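Local coordinates for protein proteinase K (Serratia sp., PDB 2B6N) that probably hydrolyses peptide bonds as a calcium-binding, secreted serine endopeptidase of the subtilase family, represented here by its catalytic domain, at residues W8-I13 / S227-G232; A35-T40 / G78-S83; S188-Y193 / P202-T207. All blocks are in the same frame, centred on the assembly; numbering follows the deposited sequence.

Contact 1: W8-I13 / S227-G232. With CA (calcium ion), chain C.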
ATOM      1  N   TRP A   8       7.364 -13.959   1.554  1.00  5.01           N
ATOM      2  CA  TRP A   8       8.313 -13.386   2.524  1.00  4.88           C
ATOM      3  C   TRP A   8       7.876 -12.066   3.134  1.00  5.60           C
ATOM      4  O   TRP A   8       8.117 -11.834   4.317  1.00  5.42           O
ATOM      5  CB  TRP A   8       9.753 -13.286   1.966  1.00  5.79           C
ATOM      6  CG  TRP A   8      10.119 -11.987   1.266  1.00  4.92           C
ATOM      7  CD1 TRP A   8      10.089 -11.756  -0.089  1.00  5.91           C
ATOM      8  CD2 TRP A   8      10.544 -10.757   1.874  1.00  5.98           C
ATOM      9  NE1 TRP A   8      10.508 -10.475  -0.358  1.00  5.29           N
ATOM     10  CE2 TRP A   8      10.769  -9.831   0.828  1.00  6.92           C
ATOM     11  CE3 TRP A   8      10.755 -10.344   3.204  1.00  4.94           C
ATOM     12  CZ2 TRP A   8      11.214  -8.516   1.063  1.00  5.04           C
ATOM     13  CZ3 TRP A   8      11.168  -9.029   3.442  1.00  5.22           C
ATOM     14  CH2 TRP A   8      11.403  -8.132   2.363  1.00  5.47           C
ATOM     15  N   GLY A   9       7.253 -11.202   2.328  1.00  5.89           N
ATOM     16  CA  GLY A   9       6.863  -9.865   2.796  1.00  6.12           C
ATOM     17  C   GLY A   9       5.986  -9.927   4.028  1.00  6.80           C
ATOM     18  O   GLY A   9       6.317  -9.357   5.082  1.00  6.62           O
ATOM     19  N   ILE A  10       4.847 -10.610   3.889  1.00  6.06           N
ATOM     20  CA  ILE A  10       3.921 -10.760   5.010  1.00  5.56           C
ATOM     21  C   ILE A  10       4.546 -11.607   6.145  1.00  5.44           C
ATOM     22  O   ILE A  10       4.273 -11.353   7.311  1.00  4.86           O
ATOM     23  CB  ILE A  10       2.511 -11.272   4.571  1.00  5.92           C
ATOM     24  CG1 ILE A  10       2.571 -12.706   4.032  1.00  6.59           C
ATOM     25  CG2 ILE A  10       1.877 -10.304   3.553  1.00  6.50           C
ATOM     26  CD1 ILE A  10       1.197 -13.236   3.597  1.00  5.13           C
ATOM     27  N   ASP A  11       5.385 -12.587   5.800  1.00  5.11           N
ATOM     28  CA  ASP A  11       6.161 -13.343   6.825  1.00  5.19           C
ATOM     29  C   ASP A  11       6.977 -12.388   7.729  1.00  5.40           C
ATOM     30  O   ASP A  11       7.088 -12.588   8.961  1.00  4.85           O
ATOM     31  CB  ASP A  11       7.094 -14.361   6.128  1.00  5.13           C
ATOM     32  CG  ASP A  11       7.625 -15.464   7.077  1.00  6.55           C
ATOM     33  OD1 ASP A  11       7.354 -15.434   8.302  1.00  7.12           O
ATOM     34  OD2 ASP A  11       8.316 -16.362   6.559  1.00  5.76           O
ATOM     35  N   ARG A  12       7.563 -11.360   7.120  1.00  5.23           N
ATOM     36  CA  ARG A  12       8.430 -10.423   7.845  1.00  5.35           C
ATOM     37  C   ARG A  12       7.715  -9.520   8.845  1.00  5.87           C
ATOM     38  O   ARG A  12       8.271  -9.212   9.906  1.00  6.29           O
ATOM     39  CB  ARG A  12       9.222  -9.547   6.864  1.00  5.48           C
ATOM     40  CG  ARG A  12      10.217  -8.534   7.543  1.00  4.85           C
ATOM     41  CD  ARG A  12      11.459  -9.298   8.056  1.00  4.36           C
ATOM     42  NE  ARG A  12      12.346  -8.540   8.963  1.00  4.79           N
ATOM     43  CZ  ARG A  12      12.148  -8.380  10.270  1.00  6.94           C
ATOM     44  NH1 ARG A  12      11.040  -8.827  10.860  1.00  5.80           N
ATOM     45  NH2 ARG A  12      13.049  -7.727  10.988  1.00  5.58           N
ATOM     46  N   ILE A  13       6.500  -9.098   8.507  0.50  6.39           N
ATOM     47  CA  ILE A  13       5.844  -8.013   9.235  0.50  6.88           C
ATOM     48  C   ILE A  13       5.297  -8.426  10.611  0.50  6.78           C
ATOM     49  O   ILE A  13       5.153  -7.577  11.495  0.50  6.76           O
ATOM     50  CB  ILE A  13       4.776  -7.302   8.347  0.50  6.78           C
ATOM     51  CG1 ILE A  13       5.424  -6.730   7.079  0.50  7.50           C
ATOM     52  CG2 ILE A  13       4.078  -6.190   9.104  0.50  8.72           C
ATOM     53  CD1 ILE A  13       6.554  -5.760   7.343  0.50  7.75           C
ATOM     54  N   SER A 227       4.332  -0.141  -0.081  1.00  5.03           N
ATOM     55  CA  SER A 227       3.128   0.622   0.286  1.00  5.18           C
ATOM     56  C   SER A 227       1.915  -0.244   0.742  1.00  4.75           C
ATOM     57  O   SER A 227       1.399  -0.032   1.826  1.00  4.31           O
ATOM     58  CB  SER A 227       2.745   1.616  -0.831  1.00  5.98           C
ATOM     59  OG  SER A 227       1.754   2.527  -0.392  1.00  6.50           O
ATOM     60  N   PRO A 228       1.447  -1.196  -0.096  1.00  4.67           N
ATOM     61  CA  PRO A 228       0.289  -2.010   0.287  1.00  4.79           C
ATOM     62  C   PRO A 228       0.473  -2.868   1.554  1.00  4.61           C
ATOM     63  O   PRO A 228      -0.523  -3.226   2.203  1.00  4.65           O
ATOM     64  CB  PRO A 228       0.065  -2.913  -0.939  1.00  4.39           C
ATOM     65  CG  PRO A 228       1.366  -2.933  -1.632  1.00  4.40           C
ATOM     66  CD  PRO A 228       1.878  -1.513  -1.468  1.00  4.42           C
ATOM     67  N   HIS A 229       1.712  -3.220   1.903  1.00  4.71           N
ATOM     68  CA  HIS A 229       1.891  -3.922   3.196  1.00  4.52           C
ATOM     69  C   HIS A 229       1.394  -2.989   4.305  1.00  4.76           C
ATOM     70  O   HIS A 229       0.678  -3.417   5.230  1.00  5.19           O
ATOM     71  CB  HIS A 229       3.363  -4.313   3.452  1.00  4.49           C
ATOM     72  CG  HIS A 229       3.865  -5.452   2.613  1.00  5.41           C
ATOM     73  ND1 HIS A 229       4.339  -5.276   1.332  1.00  5.46           N
ATOM     74  CD2 HIS A 229       4.036  -6.767   2.902  1.00  5.85           C
ATOM     75  CE1 HIS A 229       4.753  -6.444   0.852  1.00  6.03           C
ATOM     76  NE2 HIS A 229       4.568  -7.366   1.783  1.00  6.96           N
ATOM     77  N   VAL A 230       1.784  -1.711   4.218  1.00  4.17           N
ATOM     78  CA  VAL A 230       1.396  -0.705   5.222  1.00  4.07           C
ATOM     79  C   VAL A 230      -0.097  -0.405   5.188  1.00  4.69           C
ATOM     80  O   VAL A 230      -0.741  -0.308   6.242  1.00  4.71           O
ATOM     81  CB  VAL A 230       2.257   0.596   5.098  1.00  4.15           C
ATOM     82  CG1 VAL A 230       1.858   1.650   6.176  1.00  2.41           C
ATOM     83  CG2 VAL A 230       3.742   0.254   5.241  1.00  2.72           C
ATOM     84  N   ALA A 231      -0.657  -0.261   3.985  1.00  5.03           N
ATOM     85  CA  ALA A 231      -2.102  -0.092   3.829  1.00  5.10           C
ATOM     86  C   ALA A 231      -2.879  -1.257   4.450  1.00  5.94           C
ATOM     87  O   ALA A 231      -3.901  -1.049   5.121  1.00  5.13           O
ATOM     88  CB  ALA A 231      -2.466   0.066   2.335  1.00  5.29           C
ATOM     89  N   GLY A 232      -2.372  -2.477   4.251  1.00  5.81           N
ATOM     90  CA  GLY A 232      -2.987  -3.672   4.816  1.00  6.52           C
ATOM     91  C   GLY A 232      -2.967  -3.656   6.337  1.00  6.45           C
ATOM     92  O   GLY A 232      -3.944  -4.019   6.966  1.00  7.24           O
TER
HETATM   93 CA    CA C 300       6.617 -14.438  10.361  1.00  6.83          CA
HETATM   94  O   HOH W   1       4.339 -10.012   0.833  1.00  5.15           O
HETATM   95  O   HOH W   2       6.346 -14.730  12.896  1.00 15.98           O
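His229 reaches from helix 223-240 toward helix 8-13 and meets Gly9 and Ile10 with the NE2-CD2 side of its imidazole ring. The nearest approach is His229 NE2 to Gly9 CA, 3.5 Å; with no side chain on Gly9, the ring comes right up to the backbone. Ile10 N lies at the ring edge, close to the ring plane, 3.9 Å from His229 NE2. Instead of bonding directly, the two nitrogens share water 1, which is 2.8 Å from His229 NE2 and accepts a weak bond from Ile10 N at 3.2 Å. On the other side of the ring, His229 ND1 is bonded to the carbonyl oxygen of Met225 one turn earlier, so both ring nitrogens have a partner and the rotation of the imidazole is fixed. The Ile10 side chain crosses that of His229 at about a right angle; its CG2 branch touches CD2 of His229 at 4.2 Å, while CG1 and CD1 lead away. A further approach by Ile13 is doubtful, since that side chain has two conformers. In the subtilase fold, helix 223-240 is the long buried helix whose first turn carries the predicted nucleophile Ser224, and the short N-terminal helix 8-13 packs against it here. The short axes are 11.1 Å apart and cross at -48°, a wide spacing that the imidazole spans. Beyond the interface, Asp11 has CG anti to its amide nitrogen (chi1 -163°), beside the carbonyl carbon, which lets OD1 and the main-chain O of Asp11 chelate the same calcium ion, each at 2.4 Å. Water 2, Asp14, Gln15, Asp21 and Asn23 complete that site, and Arg12 turns to a salt bridge with Asp185.

Contact 2: A35-T40 / G78-S83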
ATOM      1  N   ALA A  35     -10.406  -0.739   1.560  1.00  8.02           N
ATOM      2  CA  ALA A  35      -9.123  -0.290   1.060  1.00  8.26           C
ATOM      3  C   ALA A  35      -9.308   0.110  -0.388  1.00  7.69           C
ATOM      4  O   ALA A  35      -9.672  -0.715  -1.223  1.00  8.33           O
ATOM      5  CB  ALA A  35      -8.085  -1.411   1.168  1.00  7.58           C
ATOM      6  N   PHE A  36      -9.051   1.379  -0.663  1.00  7.29           N
ATOM      7  CA  PHE A  36      -9.149   1.948  -2.010  1.00  6.62           C
ATOM      8  C   PHE A  36      -7.785   1.874  -2.709  1.00  6.24           C
ATOM      9  O   PHE A  36      -6.789   2.413  -2.226  1.00  6.50           O
ATOM     10  CB  PHE A  36      -9.664   3.385  -1.912  1.00  6.92           C
ATOM     11  CG  PHE A  36     -11.084   3.471  -1.426  1.00  6.75           C
ATOM     12  CD1 PHE A  36     -11.375   3.613  -0.059  1.00  6.47           C
ATOM     13  CD2 PHE A  36     -12.137   3.388  -2.331  1.00  8.37           C
ATOM     14  CE1 PHE A  36     -12.713   3.678   0.396  1.00  8.33           C
ATOM     15  CE2 PHE A  36     -13.476   3.458  -1.893  1.00  9.65           C
ATOM     16  CZ  PHE A  36     -13.764   3.595  -0.537  1.00  8.79           C
ATOM     17  N   VAL A  37      -7.738   1.184  -3.843  1.00  6.10           N
ATOM     18  CA  VAL A  37      -6.478   0.961  -4.531  1.00  5.44           C
ATOM     19  C   VAL A  37      -6.427   1.887  -5.739  1.00  5.65           C
ATOM     20  O   VAL A  37      -7.102   1.643  -6.740  1.00  5.06           O
ATOM     21  CB  VAL A  37      -6.327  -0.517  -4.942  1.00  6.12           C
ATOM     22  CG1 VAL A  37      -4.978  -0.737  -5.659  1.00  5.63           C
ATOM     23  CG2 VAL A  37      -6.442  -1.416  -3.702  1.00  4.70           C
ATOM     24  N   ILE A  38      -5.675   2.974  -5.609  1.00  5.81           N
ATOM     25  CA  ILE A  38      -5.595   3.995  -6.671  1.00  5.68           C
ATOM     26  C   ILE A  38      -4.407   3.631  -7.555  1.00  5.76           C
ATOM     27  O   ILE A  38      -3.270   3.795  -7.146  1.00  5.10           O
ATOM     28  CB  ILE A  38      -5.422   5.426  -6.068  1.00  5.16           C
ATOM     29  CG1 ILE A  38      -6.552   5.721  -5.060  1.00  5.39           C
ATOM     30  CG2 ILE A  38      -5.353   6.488  -7.214  1.00  4.75           C
ATOM     31  CD1 ILE A  38      -6.369   7.003  -4.203  1.00  5.19           C
ATOM     32  N   ASP A  39      -4.675   3.094  -8.744  1.00  5.90           N
ATOM     33  CA  ASP A  39      -3.644   2.352  -9.457  1.00  5.86           C
ATOM     34  C   ASP A  39      -4.134   2.038 -10.877  1.00  6.65           C
ATOM     35  O   ASP A  39      -4.946   2.795 -11.453  1.00  6.75           O
ATOM     36  CB  ASP A  39      -3.331   1.053  -8.664  1.00  6.04           C
ATOM     37  CG  ASP A  39      -1.895   0.594  -8.806  1.00  8.23           C
ATOM     38  OD1 ASP A  39      -1.489   0.217  -9.947  1.00  8.14           O
ATOM     39  OD2 ASP A  39      -1.178   0.573  -7.765  1.00  7.74           O
ATOM     40  N   THR A  40      -3.661   0.930 -11.439  1.00  5.76           N
ATOM     41  CA  THR A  40      -3.984   0.550 -12.817  1.00  7.14           C
ATOM     42  C   THR A  40      -5.327  -0.174 -12.941  1.00  7.51           C
ATOM     43  O   THR A  40      -5.690  -0.618 -14.028  1.00  8.18           O
ATOM     44  CB  THR A  40      -2.898  -0.361 -13.441  1.00  6.87           C
ATOM     45  OG1 THR A  40      -2.829  -1.597 -12.710  1.00  7.00           O
ATOM     46  CG2 THR A  40      -1.530   0.317 -13.466  1.00  8.26           C
ATOM     47  N   GLY A  78      -3.636  -7.411  -4.071  1.00  5.61           N
ATOM     48  CA  GLY A  78      -3.455  -8.720  -3.414  1.00  5.16           C
ATOM     49  C   GLY A  78      -2.567  -8.617  -2.167  1.00  4.72           C
ATOM     50  O   GLY A  78      -2.764  -9.322  -1.202  1.00  4.70           O
ATOM     51  N   THR A  79      -1.575  -7.731  -2.183  1.00  3.75           N
ATOM     52  CA  THR A  79      -0.742  -7.554  -0.999  1.00  4.63           C
ATOM     53  C   THR A  79      -1.556  -6.968   0.166  1.00  5.22           C
ATOM     54  O   THR A  79      -1.345  -7.328   1.335  1.00  6.02           O
ATOM     55  CB  THR A  79       0.530  -6.720  -1.319  1.00  4.07           C
ATOM     56  OG1 THR A  79       1.326  -7.458  -2.241  1.00  5.64           O
ATOM     57  CG2 THR A  79       1.379  -6.479  -0.036  1.00  4.55           C
ATOM     58  N   ILE A  80      -2.495  -6.072  -0.145  1.00  5.55           N
ATOM     59  CA  ILE A  80      -3.353  -5.515   0.909  1.00  5.73           C
ATOM     60  C   ILE A  80      -4.307  -6.597   1.461  1.00  6.62           C
ATOM     61  O   ILE A  80      -4.413  -6.786   2.683  1.00  6.37           O
ATOM     62  CB  ILE A  80      -4.212  -4.308   0.399  1.00  5.10           C
ATOM     63  CG1 ILE A  80      -3.318  -3.158  -0.120  1.00  5.35           C
ATOM     64  CG2 ILE A  80      -5.130  -3.812   1.555  1.00  5.14           C
ATOM     65  CD1 ILE A  80      -4.135  -1.927  -0.652  1.00  5.59           C
ATOM     66  N   GLY A  81      -4.978  -7.307   0.552  1.00  6.29           N
ATOM     67  CA  GLY A  81      -6.163  -8.087   0.943  1.00  7.36           C
ATOM     68  C   GLY A  81      -6.388  -9.452   0.359  1.00  6.98           C
ATOM     69  O   GLY A  81      -7.461 -10.023   0.540  1.00  8.27           O
ATOM     70  N   GLY A  82      -5.401  -9.984  -0.358  1.00  7.30           N
ATOM     71  CA  GLY A  82      -5.500 -11.348  -0.900  1.00  6.92           C
ATOM     72  C   GLY A  82      -5.557 -12.436   0.167  1.00  6.73           C
ATOM     73  O   GLY A  82      -4.936 -12.303   1.230  1.00  6.90           O
ATOM     74  N   SER A  83      -6.317 -13.504  -0.107  1.00  6.61           N
ATOM     75  CA  SER A  83      -6.434 -14.657   0.808  1.00  7.34           C
ATOM     76  C   SER A  83      -5.041 -15.223   1.142  1.00  7.47           C
ATOM     77  O   SER A  83      -4.711 -15.472   2.321  1.00  7.64           O
ATOM     78  CB  SER A  83      -7.316 -15.762   0.146  1.00  8.68           C
TER
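Ile80 carries the helix side of this contact alone, and each of its two branches takes one partner on the strand. Its CG2 methyl meets CB of Ala35 at 3.8 Å, and CD1 reaches CG2 of Val37 at 3.9 Å. Ala35 and Val37, two residues apart, present their CB atoms from the same face of strand 34-39. With CG1 anti to the carbonyl carbon (chi1 -60°) and the chain extended beyond it (chi2 180°), Ile80 runs past Val37, the two side chains sliding by each other in opposite directions. All the contacts across the interface are apolar.

In the next shell, Pro228 and Ala231 of helix 223-240 pack on Ile80, while Val76 and Ala77, one turn earlier in helix 72-81, pack on Val37. Backbone bonds from Ala35 and Val37 to strand 92-97, and from Phe36 to strand 125-129, hold the strand in the sheet. At its end, Asp39 OD1 accepts Thr40 N at 2.7 Å through its anti lone pair and also bonds to His72 ND1. Thr40 OG1 in turn bonds to Gly73 N and Asp68 OD1.

The layout is that of the subtilase catalytic domain: a parallel sheet packed against the helix headed by His72, which links strands 53-58 and 92-97 in the crossover that is left-handed in subtilisins, with Asp39 and His72 as predicted members of the Ser-His-Asp charge relay.

Contact 3: S188-Y193 / P202-T207; sequences SSFSNY and PGSSIT. With SO4 (sulfate ion), chain D.
Ser188 and Ser204 meet through their hydroxyls beside a sulfate ion, and the side chain of Ser188 can be followed outward from CB. Ser188 CB lies over one face of the Phe190 ring, 3.4 Å above its plane and offset toward the rim, and is also 3.3 Å from Ser204 OG. Ser188 OG then stands beside the backbone N, anti to the carbonyl carbon (chi1 -56°), and ends 2.7 Å from Ser204 OG. Ser188 OG also bonds to Ser180 OG, and the geometry does not settle whether its one proton goes to Ser204 OG.

Ser204 OG goes on to donate to sulfate O4; the separation is unusually short, so its exact length is doubtful. The sulfate is also held by the other segment: Ser189 N gives O3 a nearly straight bond (2.8 Å, 162°), and Ser189 OG donates to O2. A type I turn from Ser188 to Ser191, closed by Ser191 N to Ser188 O at 2.9 Å, brings the two Ser189 donors and the Phe190 ring together. Gly203 O approaches the edge of that ring, near its plane. Ser204 OG approaches it obliquely, and an apolar side chain of the bound peptide packs on Phe190, consistent with a place beside the substrate-binding region.

Two hydroxyls and one backbone amide thus offer neutral donors to the anion from both segments; no positive charge takes part among them. Since the sulfate probably comes from the crystallisation liquor, the bridge suggests that this serine-lined surface can bind an anion and is not evidence of a physiological ligand.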
ATOM      1  N   SER A 188      16.085  -1.437   0.173  1.00  6.91           N
ATOM      2  CA  SER A 188      16.207  -1.842  -1.230  1.00  6.85           C
ATOM      3  C   SER A 188      17.038  -0.814  -1.983  1.00  7.02           C
ATOM      4  O   SER A 188      16.913   0.389  -1.725  1.00  7.47           O
ATOM      5  CB  SER A 188      14.813  -1.960  -1.882  1.00  6.09           C
ATOM      6  OG  SER A 188      13.981  -2.870  -1.154  1.00  6.78           O
ATOM      7  N   SER A 189      17.867  -1.266  -2.930  1.00  7.94           N
ATOM      8  CA  SER A 189      18.815  -0.355  -3.604  1.00  8.20           C
ATOM      9  C   SER A 189      18.148   0.832  -4.297  1.00  8.03           C
ATOM     10  O   SER A 189      18.759   1.911  -4.428  1.00  8.03           O
ATOM     11  CB  SER A 189      19.676  -1.121  -4.613  1.00  8.24           C
ATOM     12  OG  SER A 189      18.853  -1.691  -5.619  1.00 10.43           O
ATOM     13  N   PHE A 190      16.906   0.628  -4.752  1.00  7.08           N
ATOM     14  CA  PHE A 190      16.161   1.635  -5.492  1.00  7.29           C
ATOM     15  C   PHE A 190      15.332   2.531  -4.562  1.00  6.75           C
ATOM     16  O   PHE A 190      14.766   3.504  -5.016  1.00  7.70           O
ATOM     17  CB  PHE A 190      15.202   0.943  -6.486  1.00  6.16           C
ATOM     18  CG  PHE A 190      14.329  -0.089  -5.833  1.00  7.29           C
ATOM     19  CD1 PHE A 190      13.241   0.297  -5.068  1.00  5.75           C
ATOM     20  CD2 PHE A 190      14.635  -1.441  -5.942  1.00  6.92           C
ATOM     21  CE1 PHE A 190      12.442  -0.660  -4.416  1.00  6.41           C
ATOM     22  CE2 PHE A 190      13.853  -2.400  -5.314  1.00  7.21           C
ATOM     23  CZ  PHE A 190      12.750  -2.015  -4.558  1.00  6.86           C
ATOM     24  N   SER A 191      15.207   2.178  -3.281  1.00  6.49           N
ATOM     25  CA  SER A 191      14.234   2.886  -2.420  1.00  6.67           C
ATOM     26  C   SER A 191      14.620   4.347  -2.181  1.00  6.49           C
ATOM     27  O   SER A 191      15.749   4.654  -1.760  1.00  6.90           O
ATOM     28  CB  SER A 191      14.032   2.197  -1.062  1.00  6.04           C
ATOM     29  OG  SER A 191      12.978   2.855  -0.336  1.00  6.85           O
ATOM     30  N   ASN A 192      13.673   5.243  -2.425  1.00  6.47           N
ATOM     31  CA  ASN A 192      13.829   6.606  -1.946  1.00  6.56           C
ATOM     32  C   ASN A 192      13.875   6.582  -0.420  1.00  6.60           C
ATOM     33  O   ASN A 192      13.502   5.583   0.208  1.00  6.66           O
ATOM     34  CB  ASN A 192      12.704   7.504  -2.455  1.00  6.16           C
ATOM     35  CG  ASN A 192      12.839   7.817  -3.933  1.00  6.00           C
ATOM     36  OD1 ASN A 192      13.880   7.552  -4.543  1.00  6.22           O
ATOM     37  ND2 ASN A 192      11.793   8.392  -4.515  1.00  4.10           N
ATOM     38  N   TYR A 193      14.320   7.686   0.173  1.00  7.46           N
ATOM     39  CA  TYR A 193      14.715   7.706   1.571  1.00  7.98           C
ATOM     40  C   TYR A 193      14.559   9.141   2.093  1.00  7.89           C
ATOM     41  O   TYR A 193      14.193  10.066   1.331  1.00  6.55           O
ATOM     42  CB  TYR A 193      16.172   7.200   1.723  1.00  8.84           C
ATOM     43  CG  TYR A 193      17.170   7.971   0.891  1.00 10.44           C
ATOM     44  CD1 TYR A 193      17.617   9.226   1.300  1.00  9.03           C
ATOM     45  CD2 TYR A 193      17.651   7.459  -0.322  1.00 12.17           C
ATOM     46  CE1 TYR A 193      18.517   9.964   0.537  1.00 11.62           C
ATOM     47  CE2 TYR A 193      18.570   8.191  -1.093  1.00 11.87           C
ATOM     48  CZ  TYR A 193      18.987   9.443  -0.643  1.00 11.52           C
ATOM     49  OH  TYR A 193      19.873  10.189  -1.367  1.00 13.37           O
ATOM     50  N   PRO A 202       8.571  -4.406   3.492  1.00  4.93           N
ATOM     51  CA  PRO A 202       9.078  -5.272   2.410  1.00  4.31           C
ATOM     52  C   PRO A 202       8.644  -4.817   1.033  1.00  4.41           C
ATOM     53  O   PRO A 202       7.437  -4.656   0.769  1.00  4.68           O
ATOM     54  CB  PRO A 202       8.449  -6.627   2.732  1.00  4.25           C
ATOM     55  CG  PRO A 202       8.418  -6.640   4.242  1.00  5.04           C
ATOM     56  CD  PRO A 202       7.925  -5.205   4.551  1.00  4.86           C
ATOM     57  N   GLY A 203       9.615  -4.637   0.146  1.00  4.72           N
ATOM     58  CA  GLY A 203       9.298  -4.202  -1.218  1.00  5.29           C
ATOM     59  C   GLY A 203      10.087  -4.874  -2.318  1.00  5.27           C
ATOM     60  O   GLY A 203       9.700  -4.782  -3.474  1.00  6.12           O
ATOM     61  N   SER A 204      11.179  -5.555  -1.975  1.00  5.37           N
ATOM     62  CA  SER A 204      11.947  -6.301  -2.992  1.00  5.87           C
ATOM     63  C   SER A 204      11.419  -7.743  -3.143  1.00  5.37           C
ATOM     64  O   SER A 204      11.243  -8.446  -2.142  1.00  6.02           O
ATOM     65  CB  SER A 204      13.445  -6.314  -2.650  1.00  5.52           C
ATOM     66  OG  SER A 204      14.061  -5.025  -2.766  1.00  6.80           O
ATOM     67  N   SER A 205      11.167  -8.159  -4.390  1.00  6.42           N
ATOM     68  CA  SER A 205      10.739  -9.540  -4.742  1.00  6.70           C
ATOM     69  C   SER A 205       9.516  -9.994  -3.946  1.00  6.75           C
ATOM     70  O   SER A 205       9.568 -10.957  -3.176  1.00  7.15           O
ATOM     71  CB  SER A 205      11.894 -10.551  -4.605  1.00  8.18           C
ATOM     72  OG  SER A 205      12.946 -10.240  -5.504  1.00 11.17           O
ATOM     73  N   ILE A 206       8.426  -9.246  -4.114  1.00  6.16           N
ATOM     74  CA  ILE A 206       7.162  -9.488  -3.413  1.00  5.42           C
ATOM     75  C   ILE A 206       6.227 -10.262  -4.333  1.00  5.49           C
ATOM     76  O   ILE A 206       5.967  -9.835  -5.457  1.00  5.29           O
ATOM     77  CB  ILE A 206       6.476  -8.137  -3.008  1.00  5.26           C
ATOM     78  CG1 ILE A 206       7.376  -7.334  -2.039  1.00  6.39           C
ATOM     79  CG2 ILE A 206       5.041  -8.377  -2.449  1.00  5.75           C
ATOM     80  CD1 ILE A 206       7.770  -8.101  -0.740  1.00  8.12           C
ATOM     81  N   THR A 207       5.722 -11.400  -3.855  1.00  5.79           N
ATOM     82  CA  THR A 207       4.775 -12.189  -4.632  1.00  5.47           C
ATOM     83  C   THR A 207       3.336 -11.840  -4.272  1.00  5.75           C
ATOM     84  O   THR A 207       2.994 -11.675  -3.079  1.00  5.20           O
ATOM     85  CB  THR A 207       4.998 -13.700  -4.444  1.00  6.11           C
ATOM     86  OG1 THR A 207       6.374 -14.017  -4.707  1.00  6.45           O
ATOM     87  CG2 THR A 207       4.086 -14.480  -5.416  1.00  5.54           C
TER
HETATM   88  S   SO4 D 301      17.520  -4.857  -4.270  1.00 22.83           S
HETATM   89  O1  SO4 D 301      18.309  -6.094  -4.298  1.00 24.47           O
HETATM   90  O2  SO4 D 301      17.767  -4.062  -5.474  1.00 22.69           O
HETATM   91  O3  SO4 D 301      17.938  -4.057  -3.112  1.00 20.28           O
HETATM   92  O4  SO4 D 301      16.111  -5.232  -4.261  1.00 21.78           O

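Overall arrangement
Contact 1 joins the other two. Its Pro228 CB lies 3.5 Å from Ile80 CG1, so contacts 1 and 2, both buried, with centres about 12 Å apart, pack directly on each other. Contact 3, also about 12 Å from contact 1 between centres, is tied to it by Trp8 NE1 bonded to Ser204 O at 2.8 Å. Contacts 2 and 3, centres about 18 Å apart, meet where Thr79 OG1 packs on Ile206 CG2. Both lie inside the chain loop closed by contact 1. Toward the predicted catalytic Ser224, the side chain of Phe190 comes to about 8 Å and that of Val37 to about 10 Å; Asp11, which binds the calcium ion, does not touch 227-232.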